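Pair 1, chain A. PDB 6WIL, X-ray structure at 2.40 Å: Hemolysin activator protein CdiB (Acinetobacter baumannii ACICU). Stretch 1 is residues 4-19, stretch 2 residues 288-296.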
# COMPACT_ATOMS: atom_id res chain seq x y z
N GLU A 4 -8.63 21.75 -29.33
CA GLU A 4 -7.26 21.47 -28.88
C GLU A 4 -7.11 21.92 -27.44
O GLU A 4 -7.39 23.07 -27.12
CB GLU A 4 -6.26 22.20 -29.78
CG GLU A 4 -4.81 21.91 -29.46
CD GLU A 4 -3.92 22.08 -30.67
OE1 GLU A 4 -2.69 22.15 -30.51
OE2 GLU A 4 -4.47 22.14 -31.79
N ASP A 5 -6.67 21.01 -26.58
CA ASP A 5 -6.21 21.37 -25.24
C ASP A 5 -4.69 21.46 -25.32
O ASP A 5 -3.99 20.45 -25.26
CB ASP A 5 -6.67 20.37 -24.18
CG ASP A 5 -6.60 20.94 -22.77
OD1 ASP A 5 -6.41 22.16 -22.63
OD2 ASP A 5 -6.73 20.16 -21.80
N VAL A 6 -4.19 22.68 -25.49
CA VAL A 6 -2.76 22.93 -25.57
C VAL A 6 -2.05 22.59 -24.27
O VAL A 6 -0.81 22.60 -24.23
CB VAL A 6 -2.50 24.40 -25.95
CG1 VAL A 6 -3.40 24.82 -27.11
CG2 VAL A 6 -2.73 25.30 -24.75
N SER A 7 -2.80 22.28 -23.21
CA SER A 7 -2.24 22.02 -21.90
C SER A 7 -2.15 20.54 -21.56
O SER A 7 -1.56 20.20 -20.52
CB SER A 7 -3.09 22.73 -20.83
OG SER A 7 -4.41 22.23 -20.82
N LEU A 8 -2.71 19.66 -22.40
CA LEU A 8 -2.74 18.21 -22.16
C LEU A 8 -1.39 17.66 -21.71
O LEU A 8 -1.36 16.80 -20.81
CB LEU A 8 -3.21 17.47 -23.42
CG LEU A 8 -3.38 15.95 -23.30
CD1 LEU A 8 -4.74 15.59 -22.72
CD2 LEU A 8 -3.16 15.27 -24.64
N PRO A 9 -0.26 18.10 -22.28
CA PRO A 9 1.04 17.65 -21.72
C PRO A 9 1.23 17.99 -20.25
O PRO A 9 1.62 17.12 -19.46
CB PRO A 9 2.06 18.36 -22.62
CG PRO A 9 1.36 18.52 -23.91
CD PRO A 9 -0.06 18.82 -23.56
N SER A 10 0.95 19.24 -19.86
CA SER A 10 1.16 19.64 -18.47
C SER A 10 0.22 18.91 -17.52
O SER A 10 0.59 18.65 -16.37
CB SER A 10 1.00 21.15 -18.32
OG SER A 10 2.23 21.83 -18.51
N GLN A 11 -1.00 18.58 -17.97
CA GLN A 11 -1.95 17.90 -17.10
C GLN A 11 -1.62 16.42 -16.95
O GLN A 11 -1.88 15.84 -15.88
CB GLN A 11 -3.37 18.07 -17.64
CG GLN A 11 -4.26 19.01 -16.82
CD GLN A 11 -4.78 18.38 -15.53
OE1 GLN A 11 -4.35 17.30 -15.13
NE2 GLN A 11 -5.74 19.05 -14.89
N VAL A 12 -1.06 15.79 -17.99
CA VAL A 12 -0.62 14.40 -17.87
C VAL A 12 0.51 14.30 -16.85
O VAL A 12 0.50 13.43 -15.97
CB VAL A 12 -0.19 13.86 -19.24
CG1 VAL A 12 0.71 12.64 -19.08
CG2 VAL A 12 -1.41 13.51 -20.08
N LEU A 13 1.50 15.19 -16.96
CA LEU A 13 2.61 15.18 -16.02
C LEU A 13 2.15 15.48 -14.60
O LEU A 13 2.72 14.95 -13.63
CB LEU A 13 3.67 16.20 -16.45
CG LEU A 13 4.98 16.21 -15.67
CD1 LEU A 13 5.93 15.13 -16.16
CD2 LEU A 13 5.64 17.59 -15.73
N GLN A 14 1.11 16.30 -14.45
CA GLN A 14 0.56 16.57 -13.12
C GLN A 14 -0.12 15.33 -12.55
O GLN A 14 0.04 15.04 -11.36
CB GLN A 14 -0.43 17.74 -13.20
CG GLN A 14 -1.40 17.85 -12.03
CD GLN A 14 -0.74 18.35 -10.75
OE1 GLN A 14 0.44 18.70 -10.73
NE2 GLN A 14 -1.51 18.39 -9.67
N ASP A 15 -0.86 14.59 -13.37
CA ASP A 15 -1.51 13.37 -12.89
C ASP A 15 -0.50 12.32 -12.47
O ASP A 15 -0.67 11.67 -11.43
CB ASP A 15 -2.45 12.82 -13.96
CG ASP A 15 -3.71 13.64 -14.13
OD1 ASP A 15 -3.80 14.73 -13.52
OD2 ASP A 15 -4.62 13.20 -14.87
N GLN A 16 0.56 12.13 -13.27
CA GLN A 16 1.61 11.19 -12.89
C GLN A 16 2.28 11.61 -11.59
O GLN A 16 2.52 10.78 -10.70
CB GLN A 16 2.65 11.07 -14.01
CG GLN A 16 2.11 10.50 -15.32
CD GLN A 16 3.21 10.28 -16.35
OE1 GLN A 16 4.23 10.97 -16.35
NE2 GLN A 16 3.00 9.31 -17.23
N ARG A 17 2.58 12.91 -11.45
CA ARG A 17 3.17 13.40 -10.21
C ARG A 17 2.20 13.23 -9.04
O ARG A 17 2.62 12.90 -7.92
CB ARG A 17 3.56 14.87 -10.36
CG ARG A 17 4.35 15.42 -9.18
CD ARG A 17 4.36 16.94 -9.17
NE ARG A 17 3.12 17.50 -8.62
CZ ARG A 17 2.90 17.67 -7.32
NH1 ARG A 17 3.83 17.33 -6.43
NH2 ARG A 17 1.75 18.18 -6.90
N LEU A 18 0.91 13.45 -9.28
CA LEU A 18 -0.09 13.25 -8.23
C LEU A 18 -0.14 11.80 -7.78
O LEU A 18 -0.22 11.52 -6.58
CB LEU A 18 -1.47 13.69 -8.73
CG LEU A 18 -2.00 15.04 -8.22
CD1 LEU A 18 -3.48 15.17 -8.57
CD2 LEU A 18 -1.78 15.17 -6.72
N LYS A 19 -0.10 10.86 -8.73
CA LYS A 19 -0.13 9.45 -8.36
C LYS A 19 1.12 9.06 -7.59
O LYS A 19 1.05 8.30 -6.61
CB LYS A 19 -0.31 8.58 -9.60
CG LYS A 19 -1.75 8.51 -10.10
CD LYS A 19 -2.21 7.06 -10.18
CE LYS A 19 -3.70 6.93 -10.45
NZ LYS A 19 -4.08 7.30 -11.84
N TYR A 288 -7.93 16.47 -1.99
CA TYR A 288 -8.35 17.54 -2.87
C TYR A 288 -7.11 18.08 -3.57
O TYR A 288 -6.08 18.29 -2.92
CB TYR A 288 -9.08 18.64 -2.09
CG TYR A 288 -9.30 19.94 -2.84
CD1 TYR A 288 -10.42 20.12 -3.64
CD2 TYR A 288 -8.40 20.99 -2.73
CE1 TYR A 288 -10.63 21.31 -4.32
CE2 TYR A 288 -8.60 22.18 -3.41
CZ TYR A 288 -9.72 22.33 -4.20
OH TYR A 288 -9.92 23.51 -4.87
N ASN A 289 -7.21 18.29 -4.88
CA ASN A 289 -6.11 18.82 -5.66
C ASN A 289 -6.61 20.00 -6.48
O ASN A 289 -7.66 19.91 -7.13
CB ASN A 289 -5.51 17.75 -6.58
CG ASN A 289 -4.39 18.30 -7.44
OD1 ASN A 289 -4.49 18.30 -8.67
ND2 ASN A 289 -3.34 18.79 -6.81
N ASP A 290 -5.86 21.10 -6.45
CA ASP A 290 -6.12 22.28 -7.26
C ASP A 290 -4.91 22.52 -8.14
O ASP A 290 -3.78 22.62 -7.64
CB ASP A 290 -6.41 23.50 -6.38
CG ASP A 290 -7.15 24.60 -7.12
OD1 ASP A 290 -6.73 24.97 -8.25
OD2 ASP A 290 -8.15 25.11 -6.59
N TYR A 291 -5.13 22.59 -9.45
CA TYR A 291 -4.05 22.71 -10.42
C TYR A 291 -4.30 23.91 -11.32
O TYR A 291 -5.41 24.07 -11.85
CB TYR A 291 -3.91 21.43 -11.25
CG TYR A 291 -2.85 21.51 -12.32
CD1 TYR A 291 -1.51 21.50 -12.00
CD2 TYR A 291 -3.21 21.59 -13.66
CE1 TYR A 291 -0.54 21.58 -12.98
CE2 TYR A 291 -2.24 21.66 -14.65
CZ TYR A 291 -0.91 21.66 -14.30
OH TYR A 291 0.05 21.73 -15.29
N GLN A 292 -3.28 24.74 -11.51
CA GLN A 292 -3.36 25.91 -12.36
C GLN A 292 -2.13 25.98 -13.25
O GLN A 292 -1.05 25.53 -12.87
CB GLN A 292 -3.49 27.20 -11.55
CG GLN A 292 -4.90 27.49 -11.09
CD GLN A 292 -4.97 27.96 -9.65
OE1 GLN A 292 -4.02 27.79 -8.88
NE2 GLN A 292 -6.10 28.53 -9.26
N TYR A 293 -2.31 26.54 -14.44
CA TYR A 293 -1.21 26.69 -15.38
C TYR A 293 -1.36 27.99 -16.16
O TYR A 293 -2.45 28.56 -16.24
CB TYR A 293 -1.14 25.50 -16.35
CG TYR A 293 -2.30 25.45 -17.32
CD1 TYR A 293 -3.47 24.79 -16.99
CD2 TYR A 293 -2.21 26.06 -18.56
CE1 TYR A 293 -4.54 24.75 -17.87
CE2 TYR A 293 -3.27 26.03 -19.45
CZ TYR A 293 -4.43 25.37 -19.10
OH TYR A 293 -5.48 25.32 -19.98
N ARG A 294 -0.24 28.44 -16.72
CA ARG A 294 -0.20 29.51 -17.71
C ARG A 294 0.80 29.12 -18.77
O ARG A 294 1.90 28.65 -18.46
CB ARG A 294 0.18 30.86 -17.09
CG ARG A 294 -0.84 31.44 -16.12
CD ARG A 294 -0.35 32.74 -15.51
NE ARG A 294 -1.26 33.26 -14.48
CZ ARG A 294 -1.02 34.34 -13.74
NH1 ARG A 294 0.10 35.02 -13.91
NH2 ARG A 294 -1.91 34.73 -12.83
N GLN A 295 0.43 29.30 -20.04
CA GLN A 295 1.26 28.84 -21.14
C GLN A 295 1.29 29.88 -22.26
O GLN A 295 0.25 30.44 -22.62
CB GLN A 295 0.75 27.50 -21.68
CG GLN A 295 1.65 26.88 -22.72
CD GLN A 295 1.12 25.55 -23.20
OE1 GLN A 295 1.00 25.31 -24.40
NE2 GLN A 295 0.79 24.67 -22.26
N GLY A 296 2.48 30.10 -22.81
CA GLY A 296 2.71 31.09 -23.84
C GLY A 296 3.85 32.01 -23.46
O GLY A 296 4.46 31.89 -22.40

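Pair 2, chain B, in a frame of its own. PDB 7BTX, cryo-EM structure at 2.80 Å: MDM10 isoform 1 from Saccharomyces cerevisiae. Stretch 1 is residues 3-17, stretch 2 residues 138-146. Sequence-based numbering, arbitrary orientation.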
# COMPACT_ATOMS: atom_id res chain seq x y z
N PRO B 3 11.76 14.80 -18.72
CA PRO B 3 11.15 15.58 -17.63
C PRO B 3 10.46 16.83 -18.15
O PRO B 3 10.64 17.17 -19.32
CB PRO B 3 12.34 15.94 -16.75
CG PRO B 3 13.33 14.85 -17.00
CD PRO B 3 13.18 14.51 -18.45
N TYR B 4 9.67 17.49 -17.31
CA TYR B 4 8.93 18.66 -17.78
C TYR B 4 9.76 19.93 -17.67
O TYR B 4 9.56 20.87 -18.45
CB TYR B 4 7.63 18.82 -17.00
CG TYR B 4 6.61 19.64 -17.74
CD1 TYR B 4 6.04 19.17 -18.92
CD2 TYR B 4 6.22 20.90 -17.28
CE1 TYR B 4 5.10 19.92 -19.61
CE2 TYR B 4 5.28 21.65 -17.96
CZ TYR B 4 4.73 21.16 -19.13
OH TYR B 4 3.79 21.89 -19.82
N MET B 5 10.69 19.98 -16.72
CA MET B 5 11.50 21.18 -16.53
C MET B 5 12.48 21.38 -17.67
O MET B 5 12.91 22.50 -17.95
CB MET B 5 12.24 21.10 -15.19
CG MET B 5 12.62 22.44 -14.61
SD MET B 5 14.09 22.36 -13.57
CE MET B 5 13.42 21.79 -12.01
N ASP B 6 12.86 20.29 -18.35
CA ASP B 6 13.82 20.39 -19.44
C ASP B 6 13.16 20.63 -20.79
O ASP B 6 13.86 20.93 -21.76
CB ASP B 6 14.68 19.13 -19.51
CG ASP B 6 15.25 18.74 -18.16
OD1 ASP B 6 15.85 19.60 -17.50
OD2 ASP B 6 15.09 17.56 -17.78
N GLN B 7 11.84 20.49 -20.88
CA GLN B 7 11.16 20.88 -22.11
C GLN B 7 10.51 22.25 -21.99
O GLN B 7 10.18 22.86 -23.00
CB GLN B 7 10.14 19.83 -22.53
CG GLN B 7 9.24 19.32 -21.43
CD GLN B 7 8.46 18.08 -21.85
OE1 GLN B 7 8.32 17.80 -23.04
NE2 GLN B 7 7.97 17.33 -20.87
N VAL B 8 10.30 22.72 -20.76
CA VAL B 8 10.06 24.15 -20.55
C VAL B 8 11.32 24.93 -20.89
O VAL B 8 11.27 25.98 -21.54
CB VAL B 8 9.61 24.41 -19.10
CG1 VAL B 8 9.59 25.88 -18.79
CG2 VAL B 8 8.25 23.83 -18.85
N LEU B 9 12.48 24.39 -20.50
CA LEU B 9 13.76 25.07 -20.70
C LEU B 9 14.12 25.13 -22.17
O LEU B 9 14.60 26.16 -22.66
CB LEU B 9 14.83 24.34 -19.90
CG LEU B 9 16.28 24.68 -20.19
CD1 LEU B 9 16.54 26.02 -19.60
CD2 LEU B 9 17.20 23.65 -19.57
N ARG B 10 13.89 24.04 -22.91
CA ARG B 10 14.21 24.04 -24.33
C ARG B 10 13.21 24.85 -25.13
O ARG B 10 13.52 25.28 -26.24
CB ARG B 10 14.29 22.61 -24.85
N ALA B 11 12.01 25.06 -24.60
CA ALA B 11 11.03 25.90 -25.29
C ALA B 11 11.36 27.37 -25.13
O ALA B 11 11.02 28.19 -25.99
CB ALA B 11 9.63 25.61 -24.78
N PHE B 12 12.02 27.73 -24.02
CA PHE B 12 12.45 29.11 -23.83
C PHE B 12 13.70 29.40 -24.64
O PHE B 12 13.92 30.55 -25.05
CB PHE B 12 12.71 29.36 -22.35
CG PHE B 12 12.97 30.79 -22.02
CD1 PHE B 12 11.97 31.73 -22.12
CD2 PHE B 12 14.22 31.20 -21.59
CE1 PHE B 12 12.20 33.04 -21.81
CE2 PHE B 12 14.46 32.51 -21.28
CZ PHE B 12 13.45 33.43 -21.40
N TYR B 13 14.53 28.39 -24.87
CA TYR B 13 15.73 28.55 -25.67
C TYR B 13 15.41 28.75 -27.14
O TYR B 13 16.09 29.53 -27.81
CB TYR B 13 16.64 27.34 -25.50
CG TYR B 13 17.43 27.32 -24.22
CD1 TYR B 13 17.35 28.35 -23.30
CD2 TYR B 13 18.27 26.25 -23.93
CE1 TYR B 13 18.07 28.32 -22.13
CE2 TYR B 13 19.00 26.22 -22.78
CZ TYR B 13 18.90 27.25 -21.88
OH TYR B 13 19.63 27.21 -20.72
N GLN B 14 14.41 28.05 -27.66
CA GLN B 14 14.00 28.20 -29.05
C GLN B 14 13.15 29.44 -29.28
O GLN B 14 12.95 29.83 -30.43
CB GLN B 14 13.23 26.96 -29.51
CG GLN B 14 14.04 25.68 -29.50
CD GLN B 14 13.18 24.46 -29.24
OE1 GLN B 14 11.96 24.52 -29.39
NE2 GLN B 14 13.81 23.37 -28.84
N SER B 15 12.63 30.05 -28.22
CA SER B 15 11.81 31.24 -28.34
C SER B 15 12.60 32.53 -28.23
O SER B 15 12.23 33.53 -28.85
CB SER B 15 10.71 31.24 -27.27
OG SER B 15 9.92 32.41 -27.36
N THR B 16 13.69 32.53 -27.46
CA THR B 16 14.55 33.69 -27.31
C THR B 16 15.84 33.57 -28.11
O THR B 16 16.68 34.46 -28.04
CB THR B 16 14.87 33.93 -25.84
OG1 THR B 16 15.67 32.86 -25.34
CG2 THR B 16 13.60 34.00 -25.05
N HIS B 17 15.98 32.47 -28.88
CA HIS B 17 17.14 32.18 -29.73
C HIS B 17 18.44 32.15 -28.93
O HIS B 17 19.35 32.95 -29.14
CB HIS B 17 17.23 33.16 -30.90
CG HIS B 17 15.97 33.25 -31.71
ND1 HIS B 17 15.37 32.14 -32.27
CD2 HIS B 17 15.19 34.31 -32.04
CE1 HIS B 17 14.28 32.52 -32.92
NE2 HIS B 17 14.15 33.83 -32.79
N LYS B 138 15.07 42.07 -22.62
CA LYS B 138 15.46 41.04 -21.67
C LYS B 138 14.25 40.19 -21.31
O LYS B 138 13.26 40.70 -20.78
CB LYS B 138 16.07 41.67 -20.42
CG LYS B 138 17.24 42.58 -20.70
CD LYS B 138 17.53 43.49 -19.53
CE LYS B 138 17.84 42.70 -18.27
NZ LYS B 138 18.41 43.56 -17.21
N LYS B 139 14.33 38.90 -21.60
CA LYS B 139 13.26 37.96 -21.30
C LYS B 139 13.51 37.29 -19.96
O LYS B 139 14.59 37.37 -19.38
CB LYS B 139 13.16 36.91 -22.40
CG LYS B 139 12.89 37.50 -23.77
CD LYS B 139 11.60 38.29 -23.77
CE LYS B 139 11.16 38.66 -25.17
NZ LYS B 139 9.97 39.55 -25.14
N SER B 140 12.47 36.63 -19.45
CA SER B 140 12.58 35.88 -18.21
C SER B 140 11.59 34.73 -18.25
O SER B 140 10.61 34.76 -18.98
CB SER B 140 12.33 36.75 -16.98
OG SER B 140 13.32 37.76 -16.86
N LEU B 141 11.87 33.71 -17.44
CA LEU B 141 10.97 32.58 -17.27
C LEU B 141 10.91 32.25 -15.79
O LEU B 141 11.94 32.16 -15.13
CB LEU B 141 11.42 31.36 -18.07
CG LEU B 141 10.53 30.12 -18.05
CD1 LEU B 141 10.50 29.51 -19.40
CD2 LEU B 141 11.06 29.07 -17.10
N TYR B 142 9.70 32.08 -15.28
CA TYR B 142 9.48 31.61 -13.93
C TYR B 142 8.66 30.34 -13.97
O TYR B 142 7.61 30.28 -14.61
CB TYR B 142 8.77 32.67 -13.08
CG TYR B 142 9.55 33.95 -12.97
CD1 TYR B 142 9.35 34.99 -13.86
CD2 TYR B 142 10.49 34.11 -11.97
CE1 TYR B 142 10.07 36.15 -13.77
CE2 TYR B 142 11.21 35.27 -11.86
CZ TYR B 142 11.00 36.29 -12.76
OH TYR B 142 11.72 37.44 -12.65
N TYR B 143 9.16 29.31 -13.31
CA TYR B 143 8.51 28.01 -13.35
C TYR B 143 8.60 27.40 -11.97
O TYR B 143 9.65 27.47 -11.33
CB TYR B 143 9.18 27.10 -14.39
CG TYR B 143 8.77 25.65 -14.30
CD1 TYR B 143 7.56 25.22 -14.83
CD2 TYR B 143 9.61 24.71 -13.72
CE1 TYR B 143 7.19 23.90 -14.75
CE2 TYR B 143 9.24 23.40 -13.64
CZ TYR B 143 8.03 23.00 -14.16
OH TYR B 143 7.68 21.68 -14.08
N GLY B 144 7.50 26.82 -11.50
CA GLY B 144 7.50 26.08 -10.26
C GLY B 144 6.49 24.95 -10.36
O GLY B 144 5.54 25.01 -11.13
N ARG B 145 6.73 23.92 -9.56
CA ARG B 145 5.86 22.76 -9.60
C ARG B 145 5.90 22.02 -8.28
O ARG B 145 6.98 21.75 -7.76
CB ARG B 145 6.27 21.82 -10.73
CG ARG B 145 5.46 20.57 -10.81
CD ARG B 145 6.05 19.64 -11.79
NE ARG B 145 5.34 19.67 -13.06
CZ ARG B 145 5.48 18.74 -13.99
NH1 ARG B 145 6.29 17.72 -13.79
NH2 ARG B 145 4.80 18.83 -15.12
N MET B 146 4.73 21.70 -7.74
CA MET B 146 4.63 20.81 -6.58
C MET B 146 4.01 19.50 -7.03
O MET B 146 3.09 19.49 -7.86
CB MET B 146 3.83 21.44 -5.43
CG MET B 146 2.37 21.73 -5.69
SD MET B 146 1.52 22.36 -4.23
CE MET B 146 2.11 24.04 -4.17

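What separates the two contacts most sharply? Pair 1 has two hydrogen bonds between its stretches, and pair 2 has none. In pair 1, Gln A14 NE2 donates to Asn A289 OD1 at 3.1 Å, and Gln A295 NE2 donates to the loop oxygen Val A6 O at 3.3 Å, just before the helix. Pair 2 relies on packing instead, largely between apolar groups, with Tyr B4, Val B8, Phe B12, Leu B141 and Tyr B143 as its main pieces. The buried areas are nevertheless similar, 509 and 492 Å².

What backbone arrangement do they share? In each, a helix packs against a strand and runs roughly antiparallel to it, at 148° in pair 1 and 166° in pair 2, with axes about 10 Å apart at closest approach. Fourteen central residues superpose with an RMSD of 1.0 Å. Alternation along the strand sends every second side chain toward the helix: Asn A289, Tyr A291, Tyr A293 and Gln A295 in pair 1, Leu B141, Tyr B143 and Arg B145 in pair 2. The CA-to-CB bond of Lys B139, just before the strand, also points toward the helix, while the end of its side chain leads away.

How is the middle of the contact filled? Ser A10 matches Val B8, and Tyr A291 matches Leu B141. A small helix residue meets a large ring in pair 1: Ser A10 CB lies 3.2 Å from Tyr A291 OH, while Gln A14 CG sits over one face of that ring, 4.0 Å from its centroid. In pair 2 two branched aliphatic side chains meet, with Val B8 CG1 3.8 Å from Leu B141 CD1. The aromatic ring now comes from the helix: Leu B141 CB lies over a face of Phe B12, 4.1 Å from the ring centroid, so at this strand position pair 1 supplies the ring and pair 2 the aliphatic carbon, although Gln A14 and Phe B12 are not matched positions.

How do the matched tyrosines, Tyr A293 and Tyr B143, meet the first stretch? They adopt different rotamers, p for Tyr A293 and t for Tyr B143, and their side-chain centres fall 3.2 Å apart although their CA atoms differ by only 0.6 Å. Ser A7 CB lies over one face of the Tyr A293 ring, 3.8 Å from its centroid, while Ser A7 OG donates to Asp A5 OD1 at 2.7 Å. The position of Ser A7 belongs to Met B5 in pair 2, whose longer side chain brings CG to 3.6 Å from Tyr B143 CE2. Tyr B4 adds an aromatic neighbour, its CD2 4.0 Å from Tyr B143 CE1.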